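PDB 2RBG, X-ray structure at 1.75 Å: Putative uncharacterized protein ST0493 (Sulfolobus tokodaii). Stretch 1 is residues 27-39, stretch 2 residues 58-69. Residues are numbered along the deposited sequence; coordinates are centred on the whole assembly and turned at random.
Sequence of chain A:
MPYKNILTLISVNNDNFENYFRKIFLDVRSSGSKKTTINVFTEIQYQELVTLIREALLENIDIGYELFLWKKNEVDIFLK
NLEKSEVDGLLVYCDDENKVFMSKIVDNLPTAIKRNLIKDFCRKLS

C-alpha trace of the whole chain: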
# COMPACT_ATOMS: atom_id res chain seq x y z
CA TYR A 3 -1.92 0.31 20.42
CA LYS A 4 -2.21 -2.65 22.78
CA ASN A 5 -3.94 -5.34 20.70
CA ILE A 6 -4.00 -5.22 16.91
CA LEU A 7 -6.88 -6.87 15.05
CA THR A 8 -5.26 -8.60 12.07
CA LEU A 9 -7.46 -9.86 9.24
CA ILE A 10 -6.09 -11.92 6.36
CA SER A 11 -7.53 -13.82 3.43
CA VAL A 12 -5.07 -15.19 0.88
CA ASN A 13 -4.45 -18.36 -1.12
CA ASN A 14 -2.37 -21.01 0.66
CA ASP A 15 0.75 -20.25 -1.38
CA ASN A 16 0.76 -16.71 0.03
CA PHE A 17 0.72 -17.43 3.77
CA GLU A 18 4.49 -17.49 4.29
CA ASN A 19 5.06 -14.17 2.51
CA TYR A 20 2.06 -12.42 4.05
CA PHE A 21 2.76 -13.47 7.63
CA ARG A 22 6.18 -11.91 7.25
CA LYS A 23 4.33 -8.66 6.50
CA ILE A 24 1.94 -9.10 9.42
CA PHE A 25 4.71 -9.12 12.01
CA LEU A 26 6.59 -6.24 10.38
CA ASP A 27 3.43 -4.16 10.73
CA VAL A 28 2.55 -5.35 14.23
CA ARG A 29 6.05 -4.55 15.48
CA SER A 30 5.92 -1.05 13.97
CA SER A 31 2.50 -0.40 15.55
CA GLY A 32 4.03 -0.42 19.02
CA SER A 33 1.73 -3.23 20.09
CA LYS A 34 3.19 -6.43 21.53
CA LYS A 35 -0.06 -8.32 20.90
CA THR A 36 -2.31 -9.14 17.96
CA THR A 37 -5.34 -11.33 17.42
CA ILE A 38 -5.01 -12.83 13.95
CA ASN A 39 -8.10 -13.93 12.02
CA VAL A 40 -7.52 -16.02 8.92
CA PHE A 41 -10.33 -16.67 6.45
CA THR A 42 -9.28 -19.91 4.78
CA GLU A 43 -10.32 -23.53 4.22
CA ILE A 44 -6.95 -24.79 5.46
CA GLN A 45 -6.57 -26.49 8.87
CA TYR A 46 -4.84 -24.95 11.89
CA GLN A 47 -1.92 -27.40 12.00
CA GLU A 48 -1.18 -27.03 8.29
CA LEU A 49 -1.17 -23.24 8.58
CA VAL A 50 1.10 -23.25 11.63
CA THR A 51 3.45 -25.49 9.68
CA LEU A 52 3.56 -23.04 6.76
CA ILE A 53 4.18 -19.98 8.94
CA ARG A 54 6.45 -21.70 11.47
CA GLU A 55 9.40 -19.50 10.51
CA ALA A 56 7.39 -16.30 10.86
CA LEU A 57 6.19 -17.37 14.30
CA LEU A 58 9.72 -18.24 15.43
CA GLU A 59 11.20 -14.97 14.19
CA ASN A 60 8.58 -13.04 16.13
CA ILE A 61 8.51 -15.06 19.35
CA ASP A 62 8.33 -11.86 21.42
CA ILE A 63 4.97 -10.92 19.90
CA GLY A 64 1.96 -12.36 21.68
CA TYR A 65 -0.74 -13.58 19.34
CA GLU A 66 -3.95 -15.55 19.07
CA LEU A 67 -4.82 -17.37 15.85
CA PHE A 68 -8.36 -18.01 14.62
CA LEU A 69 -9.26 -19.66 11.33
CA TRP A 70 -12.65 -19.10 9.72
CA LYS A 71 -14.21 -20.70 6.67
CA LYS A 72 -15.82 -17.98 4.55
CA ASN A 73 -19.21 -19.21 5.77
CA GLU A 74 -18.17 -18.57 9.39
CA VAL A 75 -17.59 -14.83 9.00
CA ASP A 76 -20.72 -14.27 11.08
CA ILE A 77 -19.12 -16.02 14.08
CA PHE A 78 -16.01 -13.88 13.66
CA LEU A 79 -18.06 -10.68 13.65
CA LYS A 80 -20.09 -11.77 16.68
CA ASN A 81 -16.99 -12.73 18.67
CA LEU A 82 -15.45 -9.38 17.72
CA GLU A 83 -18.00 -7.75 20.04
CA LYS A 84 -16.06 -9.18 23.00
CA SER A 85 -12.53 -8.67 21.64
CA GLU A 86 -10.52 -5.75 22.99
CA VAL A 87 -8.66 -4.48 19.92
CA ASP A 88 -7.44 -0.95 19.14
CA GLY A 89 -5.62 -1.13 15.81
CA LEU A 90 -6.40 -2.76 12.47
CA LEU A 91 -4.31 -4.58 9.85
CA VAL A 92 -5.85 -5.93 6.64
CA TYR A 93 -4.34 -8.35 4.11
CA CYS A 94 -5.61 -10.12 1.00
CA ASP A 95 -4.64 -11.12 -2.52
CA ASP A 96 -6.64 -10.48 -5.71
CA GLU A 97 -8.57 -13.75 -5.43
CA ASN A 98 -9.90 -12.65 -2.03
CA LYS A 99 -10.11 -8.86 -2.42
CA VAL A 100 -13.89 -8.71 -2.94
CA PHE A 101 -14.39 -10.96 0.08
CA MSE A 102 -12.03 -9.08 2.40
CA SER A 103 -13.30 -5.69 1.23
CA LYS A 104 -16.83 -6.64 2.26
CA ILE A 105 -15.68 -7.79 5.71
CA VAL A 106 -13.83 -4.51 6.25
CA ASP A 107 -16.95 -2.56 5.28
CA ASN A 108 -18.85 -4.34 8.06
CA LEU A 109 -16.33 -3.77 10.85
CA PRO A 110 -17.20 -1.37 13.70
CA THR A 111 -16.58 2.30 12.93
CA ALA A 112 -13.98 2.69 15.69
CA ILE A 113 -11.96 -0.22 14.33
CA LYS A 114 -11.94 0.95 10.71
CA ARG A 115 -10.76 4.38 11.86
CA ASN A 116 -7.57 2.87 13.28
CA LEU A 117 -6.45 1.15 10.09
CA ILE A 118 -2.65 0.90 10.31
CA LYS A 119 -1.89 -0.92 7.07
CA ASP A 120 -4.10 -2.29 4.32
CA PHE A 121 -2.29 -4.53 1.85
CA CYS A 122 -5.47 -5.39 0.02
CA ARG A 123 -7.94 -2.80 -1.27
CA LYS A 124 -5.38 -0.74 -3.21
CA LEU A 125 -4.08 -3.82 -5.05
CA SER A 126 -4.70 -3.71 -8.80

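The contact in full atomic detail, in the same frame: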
# COMPACT_ATOMS: atom_id res chain seq x y z
N ASP A 27 4.40 -5.19 10.40
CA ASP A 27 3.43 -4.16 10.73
C ASP A 27 3.06 -4.14 12.21
O ASP A 27 2.93 -3.06 12.80
CB ASP A 27 2.18 -4.32 9.87
CG ASP A 27 2.43 -4.00 8.41
OD1 ASP A 27 3.18 -3.03 8.14
OD2 ASP A 27 1.89 -4.70 7.53
N VAL A 28 2.89 -5.31 12.81
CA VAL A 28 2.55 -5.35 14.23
C VAL A 28 3.68 -4.73 15.05
O VAL A 28 3.44 -3.92 15.95
CB VAL A 28 2.30 -6.80 14.71
CG1 VAL A 28 2.20 -6.83 16.24
CG2 VAL A 28 1.00 -7.33 14.10
N ARG A 29 4.92 -5.10 14.74
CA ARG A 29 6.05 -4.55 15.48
C ARG A 29 6.10 -3.02 15.38
O ARG A 29 6.32 -2.34 16.37
CB ARG A 29 7.37 -5.15 14.97
CG ARG A 29 7.61 -6.59 15.41
CD ARG A 29 8.93 -7.07 14.85
NE ARG A 29 9.29 -8.41 15.30
CZ ARG A 29 10.31 -8.68 16.11
NH1 ARG A 29 11.07 -7.70 16.57
NH2 ARG A 29 10.57 -9.94 16.45
N SER A 30 5.89 -2.49 14.18
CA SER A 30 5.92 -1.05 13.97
C SER A 30 4.77 -0.31 14.67
O SER A 30 4.89 0.87 14.98
CB SER A 30 5.88 -0.71 12.47
OG SER A 30 7.10 -1.05 11.85
N SER A 31 3.67 -1.01 14.91
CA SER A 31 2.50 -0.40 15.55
C SER A 31 2.74 -0.06 17.02
O SER A 31 2.02 0.76 17.59
CB SER A 31 1.29 -1.33 15.46
OG SER A 31 1.40 -2.39 16.39
N GLY A 32 3.74 -0.68 17.62
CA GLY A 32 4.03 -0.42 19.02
C GLY A 32 3.36 -1.44 19.92
O GLY A 32 3.65 -1.53 21.11
N SER A 33 2.45 -2.21 19.34
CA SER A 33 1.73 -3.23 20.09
C SER A 33 2.60 -4.47 20.22
O SER A 33 3.43 -4.75 19.34
CB SER A 33 0.42 -3.60 19.38
OG SER A 33 -0.29 -4.58 20.11
N LYS A 34 2.42 -5.21 21.30
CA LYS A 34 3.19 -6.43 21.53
C LYS A 34 2.23 -7.61 21.42
O LYS A 34 2.60 -8.75 21.67
CB LYS A 34 3.83 -6.40 22.92
CG LYS A 34 4.52 -5.08 23.26
CD LYS A 34 5.54 -4.68 22.20
CE LYS A 34 6.12 -3.30 22.49
NZ LYS A 34 7.04 -2.84 21.41
N LYS A 35 0.99 -7.31 21.03
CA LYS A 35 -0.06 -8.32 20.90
C LYS A 35 -0.92 -8.11 19.66
O LYS A 35 -1.13 -6.99 19.22
CB LYS A 35 -0.99 -8.29 22.12
CG LYS A 35 -0.34 -8.56 23.46
CD LYS A 35 -1.35 -8.34 24.58
CE LYS A 35 -0.79 -8.73 25.94
NZ LYS A 35 -0.52 -10.19 26.03
N THR A 36 -1.43 -9.21 19.12
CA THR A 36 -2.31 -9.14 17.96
C THR A 36 -3.18 -10.38 17.94
O THR A 36 -2.74 -11.46 18.33
CB THR A 36 -1.52 -9.05 16.62
OG1 THR A 36 -2.45 -8.93 15.54
CG2 THR A 36 -0.66 -10.29 16.41
N THR A 37 -4.43 -10.20 17.53
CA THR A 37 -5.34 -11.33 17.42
C THR A 37 -5.54 -11.47 15.92
O THR A 37 -6.13 -10.61 15.26
CB THR A 37 -6.68 -11.05 18.16
OG1 THR A 37 -7.57 -12.15 17.95
CG2 THR A 37 -7.32 -9.76 17.69
N ILE A 38 -4.99 -12.55 15.38
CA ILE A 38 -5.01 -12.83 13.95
C ILE A 38 -6.18 -13.70 13.52
O ILE A 38 -6.39 -14.80 14.05
CB ILE A 38 -3.70 -13.51 13.53
CG1 ILE A 38 -2.52 -12.67 14.02
CG2 ILE A 38 -3.65 -13.68 12.02
CD1 ILE A 38 -1.17 -13.33 13.82
N ASN A 39 -6.94 -13.21 12.54
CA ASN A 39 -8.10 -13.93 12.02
C ASN A 39 -7.87 -14.25 10.55
O ASN A 39 -7.78 -13.35 9.72
CB ASN A 39 -9.34 -13.07 12.20
CG ASN A 39 -9.71 -12.90 13.66
OD1 ASN A 39 -10.41 -13.73 14.24
ND2 ASN A 39 -9.20 -11.84 14.27
N LEU A 58 8.46 -18.15 14.71
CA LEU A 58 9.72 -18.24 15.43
C LEU A 58 10.46 -16.91 15.45
O LEU A 58 10.98 -16.50 16.49
CB LEU A 58 10.61 -19.32 14.80
CG LEU A 58 12.02 -19.47 15.37
CD1 LEU A 58 11.96 -19.85 16.83
CD2 LEU A 58 12.78 -20.53 14.57
N GLU A 59 10.51 -16.25 14.31
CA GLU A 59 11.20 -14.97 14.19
C GLU A 59 10.57 -13.87 15.04
O GLU A 59 11.23 -12.90 15.40
CB GLU A 59 11.22 -14.51 12.73
CG GLU A 59 12.19 -15.26 11.84
CD GLU A 59 12.14 -14.79 10.41
OE1 GLU A 59 11.80 -13.61 10.18
OE2 GLU A 59 12.45 -15.59 9.50
N ASN A 60 9.29 -14.04 15.36
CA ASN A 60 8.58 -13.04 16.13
C ASN A 60 8.03 -13.60 17.44
O ASN A 60 6.91 -13.29 17.85
CB ASN A 60 7.46 -12.46 15.26
CG ASN A 60 8.01 -11.77 14.04
OD1 ASN A 60 8.51 -10.65 14.12
ND2 ASN A 60 7.96 -12.46 12.89
N ILE A 61 8.85 -14.42 18.09
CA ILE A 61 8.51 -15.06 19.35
C ILE A 61 8.10 -14.07 20.44
O ILE A 61 7.29 -14.40 21.31
CB ILE A 61 9.70 -15.92 19.85
CG1 ILE A 61 9.28 -16.77 21.05
CG2 ILE A 61 10.87 -15.03 20.20
CD1 ILE A 61 8.36 -17.91 20.70
N ASP A 62 8.65 -12.86 20.41
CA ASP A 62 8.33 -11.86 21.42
C ASP A 62 6.91 -11.33 21.32
O ASP A 62 6.34 -10.87 22.30
CB ASP A 62 9.30 -10.67 21.35
CG ASP A 62 10.71 -11.03 21.75
OD1 ASP A 62 10.92 -12.14 22.27
OD2 ASP A 62 11.62 -10.19 21.54
N ILE A 63 6.33 -11.40 20.12
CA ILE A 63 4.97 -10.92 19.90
C ILE A 63 3.94 -11.93 20.39
O ILE A 63 4.01 -13.10 20.05
CB ILE A 63 4.70 -10.63 18.41
CG1 ILE A 63 5.66 -9.56 17.89
CG2 ILE A 63 3.26 -10.18 18.21
CD1 ILE A 63 5.54 -8.22 18.61
N GLY A 64 3.00 -11.47 21.20
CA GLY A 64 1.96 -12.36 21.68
C GLY A 64 0.85 -12.36 20.65
O GLY A 64 0.48 -11.31 20.15
N TYR A 65 0.32 -13.53 20.33
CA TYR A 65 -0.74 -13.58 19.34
C TYR A 65 -1.72 -14.71 19.58
O TYR A 65 -1.42 -15.67 20.29
CB TYR A 65 -0.13 -13.74 17.94
CG TYR A 65 0.33 -15.16 17.64
CD1 TYR A 65 -0.58 -16.13 17.24
CD2 TYR A 65 1.66 -15.53 17.83
CE1 TYR A 65 -0.19 -17.45 17.03
CE2 TYR A 65 2.07 -16.85 17.62
CZ TYR A 65 1.14 -17.80 17.23
OH TYR A 65 1.52 -19.11 17.03
N GLU A 66 -2.90 -14.55 19.00
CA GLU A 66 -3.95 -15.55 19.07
C GLU A 66 -4.25 -15.79 17.60
O GLU A 66 -4.20 -14.85 16.80
CB GLU A 66 -5.20 -15.02 19.77
CG GLU A 66 -5.04 -14.82 21.27
CD GLU A 66 -6.37 -14.53 21.95
OE1 GLU A 66 -7.03 -13.54 21.55
OE2 GLU A 66 -6.74 -15.28 22.87
N LEU A 67 -4.54 -17.03 17.24
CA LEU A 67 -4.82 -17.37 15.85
C LEU A 67 -6.18 -18.04 15.72
O LEU A 67 -6.47 -19.03 16.39
CB LEU A 67 -3.72 -18.29 15.32
CG LEU A 67 -3.80 -18.76 13.86
CD1 LEU A 67 -3.76 -17.55 12.93
CD2 LEU A 67 -2.64 -19.69 13.57
N PHE A 68 -7.03 -17.48 14.86
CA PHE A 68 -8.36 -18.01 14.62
C PHE A 68 -8.56 -18.20 13.13
O PHE A 68 -8.31 -17.28 12.34
CB PHE A 68 -9.42 -17.04 15.15
CG PHE A 68 -9.40 -16.87 16.64
CD1 PHE A 68 -9.91 -17.86 17.48
CD2 PHE A 68 -8.84 -15.73 17.21
CE1 PHE A 68 -9.87 -17.71 18.86
CE2 PHE A 68 -8.80 -15.57 18.60
CZ PHE A 68 -9.31 -16.57 19.42
N LEU A 69 -9.00 -19.38 12.74
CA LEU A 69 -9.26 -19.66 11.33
C LEU A 69 -10.76 -19.75 11.12
O LEU A 69 -11.48 -20.36 11.91
CB LEU A 69 -8.60 -20.98 10.91
CG LEU A 69 -7.09 -20.93 10.64
CD1 LEU A 69 -6.35 -20.49 11.89
CD2 LEU A 69 -6.61 -22.31 10.19

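Backbone pairing accounts for most of the polar contact. Strands 35-39 and 64-69 run in the same direction, their axes 11° apart and 4.7 Å at closest approach, and the CA atoms of the bridge pairs from Lys35 and Gly64 to Asn39 and Phe68 lie 4.6 to 4.9 Å apart. The hydrogen bonds follow the staggered parallel pattern, in which one residue bonds through its N and O to two residues that flank its partner. Thr36 N donates to Gly64 O (3.0 Å, 142° at the hydrogen), while Thr36 O accepts from Glu66 N (3.2 Å, 147°). Ile38, two residues on, repeats this: its N reaches Glu66 O at 2.8 Å (157°), and its O receives Phe68 N at 2.9 Å (158°). The ladder opens just before the first bridge pair, where Gly64 N donates to Lys34 O at 2.8 Å; at 164° this bond is the straightest of the five.

Three of the four CA-H...O contacts share an acceptor with these bonds. Lys35 CA lies 3.1 Å from Gly64 O, and Tyr65 CA 3.1 Å from Thr36 O, with angles at the hydrogen of 152° and 140°. Such approaches are usual where neighbouring strands are in close register.

Side-chain hydrogen bonding across the contact is confined to the pair Arg29 and Asn60. The CA-to-CB bond of Arg29 points sideways to the other stretch, but its extended chain (chi2 and chi3 both t) carries the guanidinium to the loop after the second helix. There NE donates to Asn60 OD1 at 2.6 Å (153°), and NH2 adds a weak bond to the same Asn60 OD1 at 3.2 Å (128°). The oxygen lies at the guanidinium edge, near its plane, as suits in-plane N-H donors. Asn60 also begins the type I turn to Ile63, closed by Ile63 N donating to Asn60 O at 3.0 Å, so the arginine is tied to the turn that leads into the strand.

Apolar packing joins the first helix to Ile63, at the end of the turn, and strand to strand on one sheet face. Ile63 points sideways at CB, yet its end comes nearer: Ile63 CG2 lies 4.0 Å from Val28 CG1, and Ile63 CD1 is 4.1 Å from the aliphatic Arg29 CG. On the sheet face bearing Thr36, Ile38, Tyr65 and Leu67, Ile38 CG2 meets Leu67 CD1 at 4.0 Å and Ile38 CD1 meets Tyr65 CB at 4.3 Å.

Mixed polar and aromatic contacts lie on the other face, where Thr37 OG1 sits at the edge of the Phe68 ring, 3.7 Å from Phe68 CE2, and Asn39 OD1 lies 3.6 Å from Phe68 CB.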